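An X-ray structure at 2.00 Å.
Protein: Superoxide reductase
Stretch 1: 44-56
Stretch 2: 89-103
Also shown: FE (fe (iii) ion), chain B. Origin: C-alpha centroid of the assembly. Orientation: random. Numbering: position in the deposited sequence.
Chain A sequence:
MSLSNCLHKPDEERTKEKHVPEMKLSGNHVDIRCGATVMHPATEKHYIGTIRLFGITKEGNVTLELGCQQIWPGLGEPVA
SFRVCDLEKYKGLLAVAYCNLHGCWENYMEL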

# COMPACT_ATOMS: atom_id res chain seq x y z
N GLU A 44 14.68 -10.43 -4.22
CA GLU A 44 14.71 -9.65 -2.98
C GLU A 44 15.57 -8.41 -3.11
O GLU A 44 15.38 -7.43 -2.38
CB GLU A 44 15.21 -10.52 -1.83
CG GLU A 44 14.30 -11.68 -1.56
CD GLU A 44 14.70 -12.47 -0.33
OE1 GLU A 44 15.91 -12.46 0.01
OE2 GLU A 44 13.81 -13.09 0.28
N LYS A 45 16.52 -8.44 -4.05
CA LYS A 45 17.43 -7.31 -4.21
C LYS A 45 17.16 -6.51 -5.49
O LYS A 45 17.67 -5.40 -5.66
CB LYS A 45 18.89 -7.78 -4.19
CG LYS A 45 19.34 -8.34 -2.84
CD LYS A 45 20.79 -8.86 -2.91
CE LYS A 45 21.15 -9.59 -1.63
NZ LYS A 45 20.99 -8.72 -0.43
N HIS A 46 16.33 -7.06 -6.38
CA HIS A 46 15.93 -6.33 -7.59
C HIS A 46 14.48 -6.63 -7.93
O HIS A 46 14.11 -7.77 -8.24
CB HIS A 46 16.83 -6.69 -8.79
CG HIS A 46 16.56 -5.86 -10.02
ND1 HIS A 46 16.93 -6.27 -11.28
CD2 HIS A 46 15.97 -4.66 -10.16
CE1 HIS A 46 16.58 -5.34 -12.16
NE2 HIS A 46 15.99 -4.35 -11.51
N TYR A 47 13.64 -5.60 -7.86
CA TYR A 47 12.21 -5.81 -7.97
C TYR A 47 11.47 -4.57 -8.45
O TYR A 47 11.93 -3.44 -8.24
CB TYR A 47 11.65 -6.25 -6.61
CG TYR A 47 11.98 -5.30 -5.45
CD1 TYR A 47 11.13 -4.25 -5.13
CD2 TYR A 47 13.13 -5.47 -4.68
CE1 TYR A 47 11.41 -3.40 -4.08
CE2 TYR A 47 13.42 -4.60 -3.60
CZ TYR A 47 12.54 -3.57 -3.32
OH TYR A 47 12.77 -2.69 -2.28
N ILE A 48 10.34 -4.77 -9.11
CA ILE A 48 9.38 -3.70 -9.27
C ILE A 48 8.41 -3.87 -8.11
O ILE A 48 7.71 -4.89 -7.99
CB ILE A 48 8.68 -3.72 -10.63
CG1 ILE A 48 9.62 -3.15 -11.69
CG2 ILE A 48 7.39 -2.90 -10.59
CD1 ILE A 48 9.15 -3.40 -13.12
N GLY A 49 8.41 -2.88 -7.24
CA GLY A 49 7.69 -2.96 -5.98
C GLY A 49 6.26 -2.51 -6.11
O GLY A 49 5.38 -3.04 -5.41
N THR A 50 6.00 -1.53 -6.98
CA THR A 50 4.63 -1.06 -7.16
C THR A 50 4.31 -0.82 -8.61
O THR A 50 5.17 -0.45 -9.40
CB THR A 50 4.33 0.27 -6.39
OG1 THR A 50 5.21 1.31 -6.85
CG2 THR A 50 4.47 0.09 -4.87
N ILE A 51 3.04 -1.01 -8.94
CA ILE A 51 2.51 -0.65 -10.23
C ILE A 51 1.30 0.20 -9.90
O ILE A 51 0.34 -0.29 -9.28
CB ILE A 51 2.13 -1.87 -11.07
CG1 ILE A 51 3.37 -2.68 -11.46
CG2 ILE A 51 1.36 -1.44 -12.30
CD1 ILE A 51 3.03 -4.04 -12.05
N ARG A 52 1.35 1.48 -10.24
CA ARG A 52 0.23 2.38 -9.98
C ARG A 52 -0.45 2.74 -11.27
O ARG A 52 0.22 2.87 -12.29
CB ARG A 52 0.70 3.65 -9.27
CG ARG A 52 1.19 3.41 -7.88
CD ARG A 52 2.25 4.40 -7.49
NE ARG A 52 1.70 5.58 -6.85
CZ ARG A 52 2.34 6.75 -6.80
NH1 ARG A 52 3.53 6.85 -7.36
NH2 ARG A 52 1.78 7.81 -6.21
N LEU A 53 -1.77 2.91 -11.21
CA LEU A 53 -2.55 3.36 -12.34
C LEU A 53 -3.22 4.69 -12.02
O LEU A 53 -3.89 4.82 -10.99
CB LEU A 53 -3.61 2.32 -12.75
CG LEU A 53 -4.38 2.67 -14.03
CD1 LEU A 53 -3.42 2.73 -15.22
CD2 LEU A 53 -5.52 1.67 -14.32
N PHE A 54 -3.01 5.67 -12.89
CA PHE A 54 -3.61 6.99 -12.75
C PHE A 54 -4.60 7.23 -13.89
O PHE A 54 -4.34 6.84 -15.03
CB PHE A 54 -2.55 8.10 -12.77
CG PHE A 54 -1.56 8.03 -11.65
CD1 PHE A 54 -0.42 7.25 -11.77
CD2 PHE A 54 -1.75 8.76 -10.50
CE1 PHE A 54 0.50 7.18 -10.74
CE2 PHE A 54 -0.83 8.70 -9.46
CZ PHE A 54 0.28 7.91 -9.58
N GLY A 55 -5.71 7.89 -13.57
CA GLY A 55 -6.55 8.48 -14.61
C GLY A 55 -6.40 9.99 -14.70
O GLY A 55 -6.45 10.69 -13.69
N ILE A 56 -6.21 10.51 -15.91
CA ILE A 56 -6.19 11.96 -16.11
C ILE A 56 -7.61 12.44 -16.41
O ILE A 56 -8.21 12.06 -17.43
CB ILE A 56 -5.27 12.37 -17.25
CG1 ILE A 56 -3.96 11.61 -17.17
CG2 ILE A 56 -5.03 13.87 -17.20
CD1 ILE A 56 -3.25 11.77 -15.88
N LYS A 89 -14.94 9.36 -17.78
CA LYS A 89 -14.59 10.58 -17.07
C LYS A 89 -13.14 10.99 -17.32
O LYS A 89 -12.75 12.10 -16.97
CB LYS A 89 -14.86 10.42 -15.57
CG LYS A 89 -16.36 10.32 -15.22
CD LYS A 89 -16.60 10.32 -13.71
CE LYS A 89 -18.08 10.16 -13.37
NZ LYS A 89 -18.35 10.35 -11.91
N TYR A 90 -12.35 10.10 -17.92
CA TYR A 90 -10.93 10.37 -18.12
C TYR A 90 -10.56 10.51 -19.58
O TYR A 90 -11.22 9.94 -20.45
CB TYR A 90 -10.08 9.25 -17.48
CG TYR A 90 -10.41 8.98 -16.03
CD1 TYR A 90 -9.81 9.71 -15.01
CD2 TYR A 90 -11.35 8.01 -15.69
CE1 TYR A 90 -10.13 9.47 -13.68
CE2 TYR A 90 -11.67 7.76 -14.36
CZ TYR A 90 -11.05 8.50 -13.37
OH TYR A 90 -11.37 8.24 -12.05
N LYS A 91 -9.49 11.24 -19.85
CA LYS A 91 -9.01 11.42 -21.22
C LYS A 91 -7.79 10.53 -21.51
O LYS A 91 -7.41 10.34 -22.66
CB LYS A 91 -8.67 12.89 -21.49
CG LYS A 91 -7.69 13.53 -20.52
CD LYS A 91 -7.80 15.05 -20.62
CE LYS A 91 -6.83 15.76 -19.68
NZ LYS A 91 -7.13 17.23 -19.56
N GLY A 92 -7.20 9.99 -20.45
CA GLY A 92 -6.06 9.10 -20.59
C GLY A 92 -5.76 8.32 -19.32
O GLY A 92 -6.21 8.71 -18.24
N LEU A 93 -5.02 7.23 -19.46
CA LEU A 93 -4.53 6.44 -18.32
C LEU A 93 -3.01 6.48 -18.28
O LEU A 93 -2.34 6.40 -19.31
CB LEU A 93 -5.00 4.98 -18.41
CG LEU A 93 -6.49 4.75 -18.55
CD1 LEU A 93 -6.78 3.26 -18.70
CD2 LEU A 93 -7.17 5.33 -17.32
N LEU A 94 -2.47 6.59 -17.07
CA LEU A 94 -1.03 6.64 -16.86
C LEU A 94 -0.63 5.53 -15.91
O LEU A 94 -1.05 5.52 -14.75
CB LEU A 94 -0.61 8.00 -16.30
CG LEU A 94 0.86 8.13 -15.87
CD1 LEU A 94 1.79 8.09 -17.09
CD2 LEU A 94 1.10 9.37 -15.02
N ALA A 95 0.16 4.57 -16.40
CA ALA A 95 0.68 3.51 -15.54
C ALA A 95 2.09 3.87 -15.12
O ALA A 95 2.86 4.40 -15.91
CB ALA A 95 0.65 2.15 -16.27
N VAL A 96 2.43 3.59 -13.86
CA VAL A 96 3.77 3.90 -13.37
C VAL A 96 4.36 2.76 -12.56
O VAL A 96 3.81 2.37 -11.52
CB VAL A 96 3.79 5.19 -12.51
CG1 VAL A 96 5.15 5.39 -11.92
CG2 VAL A 96 3.40 6.40 -13.35
N ALA A 97 5.47 2.20 -13.04
CA ALA A 97 6.14 1.09 -12.35
C ALA A 97 7.38 1.60 -11.65
O ALA A 97 8.13 2.39 -12.21
CB ALA A 97 6.49 -0.01 -13.34
N TYR A 98 7.59 1.14 -10.41
CA TYR A 98 8.76 1.53 -9.62
C TYR A 98 9.69 0.34 -9.40
O TYR A 98 9.29 -0.65 -8.78
CB TYR A 98 8.34 2.11 -8.26
CG TYR A 98 9.45 2.03 -7.22
CD1 TYR A 98 10.58 2.84 -7.32
CD2 TYR A 98 9.37 1.14 -6.14
CE1 TYR A 98 11.62 2.76 -6.39
CE2 TYR A 98 10.40 1.06 -5.20
CZ TYR A 98 11.52 1.87 -5.34
OH TYR A 98 12.56 1.81 -4.43
N CYS A 99 10.91 0.45 -9.89
CA CYS A 99 11.93 -0.56 -9.64
C CYS A 99 12.94 -0.00 -8.65
O CYS A 99 13.37 1.15 -8.79
CB CYS A 99 12.63 -0.96 -10.94
SG CYS A 99 14.17 -1.87 -10.69
N ASN A 100 13.33 -0.80 -7.66
CA ASN A 100 14.20 -0.28 -6.62
C ASN A 100 15.54 0.15 -7.19
O ASN A 100 16.10 1.16 -6.79
CB ASN A 100 14.41 -1.31 -5.50
CG ASN A 100 15.21 -2.52 -5.97
OD1 ASN A 100 14.92 -3.11 -7.01
ND2 ASN A 100 16.24 -2.88 -5.21
N LEU A 101 16.05 -0.60 -8.17
CA LEU A 101 17.36 -0.27 -8.71
C LEU A 101 17.27 0.82 -9.77
O LEU A 101 18.17 1.64 -9.89
CB LEU A 101 18.04 -1.51 -9.29
CG LEU A 101 18.44 -2.59 -8.27
CD1 LEU A 101 19.11 -3.76 -8.97
CD2 LEU A 101 19.35 -2.01 -7.19
N HIS A 102 16.17 0.85 -10.51
CA HIS A 102 16.14 1.64 -11.74
C HIS A 102 15.09 2.73 -11.81
O HIS A 102 14.90 3.34 -12.86
CB HIS A 102 15.99 0.70 -12.93
CG HIS A 102 17.11 -0.28 -13.04
ND1 HIS A 102 16.91 -1.63 -13.23
CD2 HIS A 102 18.45 -0.11 -12.96
CE1 HIS A 102 18.07 -2.25 -13.26
NE2 HIS A 102 19.03 -1.35 -13.11
N GLY A 103 14.42 2.99 -10.70
CA GLY A 103 13.51 4.12 -10.62
C GLY A 103 12.17 3.89 -11.28
O GLY A 103 11.77 2.75 -11.53
FE FE B . 15.01 -2.89 -12.66
O HOH W 1 12.00 0.15 -2.63
O HOH W 2 4.81 2.90 -8.92

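Stretch 2 pairs antiparallel with stretch 1, and together they bury 1142 Å² of surface. Tyr 90 points toward stretch 1. Its ring fills the space over Gly 55, with Tyr 90 CD1 3.4 Å from Gly 55 C. A CB on Gly 55 would clash with that ring. Lys 91 N donates to Ile 56 O at 2.9 Å, and its aliphatic chain lies along Ile 56, Lys 91 CE to Ile 56 CG2 3.6 Å.

From Leu 93 to Ala 97 the ladder is regular. Leu 93 shares a face with Leu 53, whose CD1 lies 4.2 Å from Leu 93 CB. Leu 94 forms a hydrogen-bonded pair with Phe 54: Phe 54 N to Leu 94 O is 2.7 Å and Leu 94 N to Phe 54 O is 2.8 Å. Their CB atoms sit 4.0 Å apart on the other face. Ala 95 is small and buried, its CB 4.2 Å from Leu 53 CD1. Val 96 N donates to Arg 52 O at 2.8 Å, and Arg 52 N donates to Val 96 O at 2.9 Å. Water 2 links Val 96 O to Thr 50 OG1. Ala 97 CB packs against Ile 48 CG2 at 4.1 Å.

Tyr 98 O accepts from Gly 49 N at 2.8 Å. Gly 49 has no partner of its own and shifts the register by one. The Tyr 98 hydroxyl shares water 1 with Tyr 47 OH.

Cys 99 SG binds the iron at 2.4 Å. His 46 NE2, from stretch 1, binds it at 2.1 Å, so the metal ties the stretches together. Asn 100 suits the strand end because its amide both gives and accepts: ND2 donates to Lys 45 O and OD1 accepts from Tyr 47 N, each at 2.9 Å. Leu 101 CD1 covers one face of the His 46 ring. His 102 ND1 also binds the iron, at 2.3 Å.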